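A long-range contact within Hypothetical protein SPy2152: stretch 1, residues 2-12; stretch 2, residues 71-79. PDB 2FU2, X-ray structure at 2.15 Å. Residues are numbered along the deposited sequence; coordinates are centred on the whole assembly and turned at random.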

# COMPACT_ATOMS: atom_id res chain seq x y z
N PRO A 2 6.65 -5.58 -13.28
CA PRO A 2 5.97 -5.16 -12.01
C PRO A 2 6.07 -6.26 -10.90
O PRO A 2 5.12 -6.98 -10.67
CB PRO A 2 4.52 -4.93 -12.46
CG PRO A 2 4.36 -5.93 -13.63
CD PRO A 2 5.70 -5.93 -14.36
N SER A 3 7.23 -6.38 -10.25
CA SER A 3 7.65 -7.56 -9.47
C SER A 3 7.16 -7.56 -8.01
O SER A 3 6.74 -6.51 -7.46
CB SER A 3 9.17 -7.66 -9.45
OG SER A 3 9.74 -6.85 -8.42
N GLU A 4 7.25 -8.73 -7.38
CA GLU A 4 6.82 -8.90 -5.98
C GLU A 4 7.58 -8.00 -5.04
O GLU A 4 6.98 -7.42 -4.11
CB GLU A 4 7.00 -10.34 -5.50
CG GLU A 4 6.06 -11.33 -6.12
CD GLU A 4 6.15 -12.67 -5.47
OE1 GLU A 4 7.24 -13.05 -5.02
OE2 GLU A 4 5.12 -13.34 -5.39
N LYS A 5 8.90 -7.90 -5.28
CA LYS A 5 9.78 -7.00 -4.51
C LYS A 5 9.52 -5.47 -4.66
O LYS A 5 9.64 -4.74 -3.70
CB LYS A 5 11.22 -7.36 -4.81
CG LYS A 5 11.60 -8.73 -4.28
CD LYS A 5 12.51 -9.41 -5.29
CE LYS A 5 13.24 -10.63 -4.70
NZ LYS A 5 14.09 -11.30 -5.78
N GLU A 6 9.18 -5.03 -5.87
CA GLU A 6 8.95 -3.62 -6.13
C GLU A 6 7.69 -3.22 -5.36
O GLU A 6 7.64 -2.13 -4.77
CB GLU A 6 8.78 -3.33 -7.64
CG GLU A 6 10.03 -3.60 -8.41
CD GLU A 6 9.89 -3.58 -9.96
OE1 GLU A 6 8.98 -4.26 -10.52
OE2 GLU A 6 10.73 -2.93 -10.62
N ILE A 7 6.69 -4.09 -5.36
CA ILE A 7 5.46 -3.79 -4.61
C ILE A 7 5.72 -3.80 -3.08
O ILE A 7 5.24 -2.90 -2.34
CB ILE A 7 4.31 -4.74 -5.02
CG1 ILE A 7 4.10 -4.64 -6.56
CG2 ILE A 7 2.98 -4.51 -4.13
CD1 ILE A 7 2.98 -5.42 -7.07
N LEU A 8 6.52 -4.76 -2.63
CA LEU A 8 6.87 -4.85 -1.22
C LEU A 8 7.63 -3.59 -0.80
O LEU A 8 7.28 -2.96 0.22
CB LEU A 8 7.67 -6.10 -0.93
CG LEU A 8 8.07 -6.38 0.55
CD1 LEU A 8 6.91 -6.45 1.58
CD2 LEU A 8 8.88 -7.71 0.62
N ASP A 9 8.61 -3.18 -1.62
CA ASP A 9 9.31 -1.95 -1.32
C ASP A 9 8.42 -0.68 -1.31
O ASP A 9 8.49 0.14 -0.34
CB ASP A 9 10.50 -1.76 -2.26
CG ASP A 9 11.64 -2.74 -1.97
OD1 ASP A 9 11.59 -3.42 -0.93
OD2 ASP A 9 12.56 -2.83 -2.81
N ALA A 10 7.57 -0.53 -2.36
CA ALA A 10 6.54 0.48 -2.39
C ALA A 10 5.63 0.50 -1.16
O ALA A 10 5.36 1.59 -0.62
CB ALA A 10 5.69 0.39 -3.69
N LEU A 11 5.15 -0.65 -0.70
CA LEU A 11 4.48 -0.72 0.64
C LEU A 11 5.32 -0.18 1.76
O LEU A 11 4.76 0.51 2.65
CB LEU A 11 4.12 -2.13 1.04
CG LEU A 11 2.96 -2.57 0.18
CD1 LEU A 11 2.92 -4.04 -0.05
CD2 LEU A 11 1.62 -2.07 0.83
N SER A 12 6.63 -0.45 1.74
CA SER A 12 7.47 -0.07 2.89
C SER A 12 7.66 1.43 2.89
O SER A 12 7.70 2.06 3.96
CB SER A 12 8.85 -0.76 2.86
OG SER A 12 8.64 -2.14 3.02
N ASP A 71 2.44 6.32 -6.05
CA ASP A 71 3.35 5.36 -6.61
C ASP A 71 2.90 3.89 -6.41
O ASP A 71 2.71 3.15 -7.38
CB ASP A 71 4.74 5.55 -6.02
CG ASP A 71 5.47 6.77 -6.57
OD1 ASP A 71 4.99 7.46 -7.51
OD2 ASP A 71 6.55 7.04 -6.01
N LEU A 72 2.78 3.47 -5.15
CA LEU A 72 2.12 2.23 -4.78
C LEU A 72 0.78 2.02 -5.49
O LEU A 72 0.53 0.97 -6.09
CB LEU A 72 1.87 2.17 -3.25
CG LEU A 72 1.17 0.92 -2.74
CD1 LEU A 72 1.86 -0.41 -3.23
CD2 LEU A 72 1.17 0.97 -1.21
N SER A 73 -0.09 2.98 -5.40
CA SER A 73 -1.39 2.81 -6.10
C SER A 73 -1.21 2.39 -7.56
O SER A 73 -1.87 1.49 -8.03
CB SER A 73 -2.17 4.11 -6.09
OG SER A 73 -3.41 3.94 -6.74
N ARG A 74 -0.27 3.07 -8.26
CA ARG A 74 0.00 2.85 -9.63
C ARG A 74 0.45 1.40 -9.90
O ARG A 74 -0.03 0.72 -10.83
CB ARG A 74 1.08 3.84 -10.08
CG ARG A 74 1.51 3.58 -11.47
CD ARG A 74 2.94 3.90 -11.72
NE ARG A 74 3.19 3.64 -13.13
CZ ARG A 74 4.21 4.15 -13.80
NH1 ARG A 74 5.06 4.94 -13.16
NH2 ARG A 74 4.37 3.88 -15.08
N LEU A 75 1.39 0.95 -9.08
CA LEU A 75 1.92 -0.37 -9.19
C LEU A 75 0.88 -1.49 -9.03
O LEU A 75 0.93 -2.46 -9.79
CB LEU A 75 3.07 -0.57 -8.18
CG LEU A 75 4.33 0.27 -8.40
CD1 LEU A 75 5.46 -0.19 -7.48
CD2 LEU A 75 4.81 0.16 -9.84
N VAL A 76 0.02 -1.42 -8.02
CA VAL A 76 -0.96 -2.48 -7.81
C VAL A 76 -2.09 -2.34 -8.80
O VAL A 76 -2.72 -3.36 -9.15
CB VAL A 76 -1.55 -2.60 -6.34
CG1 VAL A 76 -0.48 -2.91 -5.40
CG2 VAL A 76 -2.16 -1.33 -5.93
N LYS A 77 -2.37 -1.12 -9.28
CA LYS A 77 -3.32 -1.01 -10.43
C LYS A 77 -2.85 -1.74 -11.71
O LYS A 77 -3.64 -2.36 -12.39
CB LYS A 77 -3.81 0.42 -10.71
CG LYS A 77 -4.97 0.88 -9.74
CD LYS A 77 -5.33 2.40 -9.80
CE LYS A 77 -6.01 2.87 -8.50
NZ LYS A 77 -7.16 1.96 -8.16
N THR A 78 -1.56 -1.68 -12.00
CA THR A 78 -0.98 -2.40 -13.15
C THR A 78 -1.23 -3.93 -13.06
O THR A 78 -1.82 -4.50 -13.98
CB THR A 78 0.51 -2.04 -13.28
OG1 THR A 78 0.62 -0.62 -13.30
CG2 THR A 78 1.11 -2.59 -14.55
N LYS A 79 -0.78 -4.60 -11.98
CA LYS A 79 -1.39 -5.88 -11.45
C LYS A 79 -0.57 -6.13 -10.23
O LYS A 79 0.52 -5.56 -10.11
CB LYS A 79 -1.28 -7.16 -12.33
CG LYS A 79 -1.35 -7.04 -13.93
CD LYS A 79 -0.70 -8.24 -14.70
CE LYS A 79 0.17 -7.71 -15.87
NZ LYS A 79 1.20 -6.65 -15.49

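The two helices come unusually close at Ala10, whose CA lies 5.3 Å from Leu72 CA. No hydrogen bond crosses between the two stretches: the helices 4-12 and 71-78, running nearly antiparallel at 151° with a closest axial approach of 9.4 Å, are joined chiefly by packing of apolar side chains. The Ala10 methyl points toward the second helix and meets two leucines, its CB lying 3.8 Å from Leu75 CD1 and 3.9 Å from Leu72 CD1, so a short side chain suits this close approach. At Ile7 the backbones stand farther apart, with Ile7 CA 6.7 Å from Leu75 CA, and the longer, branched Ile7 side chain packs against Leu72 and Val76 and reaches Lys79. Although its CA-to-CB bond points sideways, its end comes nearer, placing Ile7 CG2 4.0 Å from Val76 CG1 and Ile7 CD1 3.9 Å from Lys79 O. Leu72, in the t,p rotamer, also reaches Leu11, with Leu72 CD2 3.7 Å from Leu11 CD2. Together the stretches bury 431 Å², with Leu72, Ile7 and Leu75 contributing heavily. At the exposed end, Pro2 CG rests 3.7 Å from Lys79 NZ. Beside the contact, Ser3 caps the first helix, Ser3 OG accepting from Glu6 N at 3.2 Å, while Ser3 N donates to Glu6 OE1 at 2.8 Å.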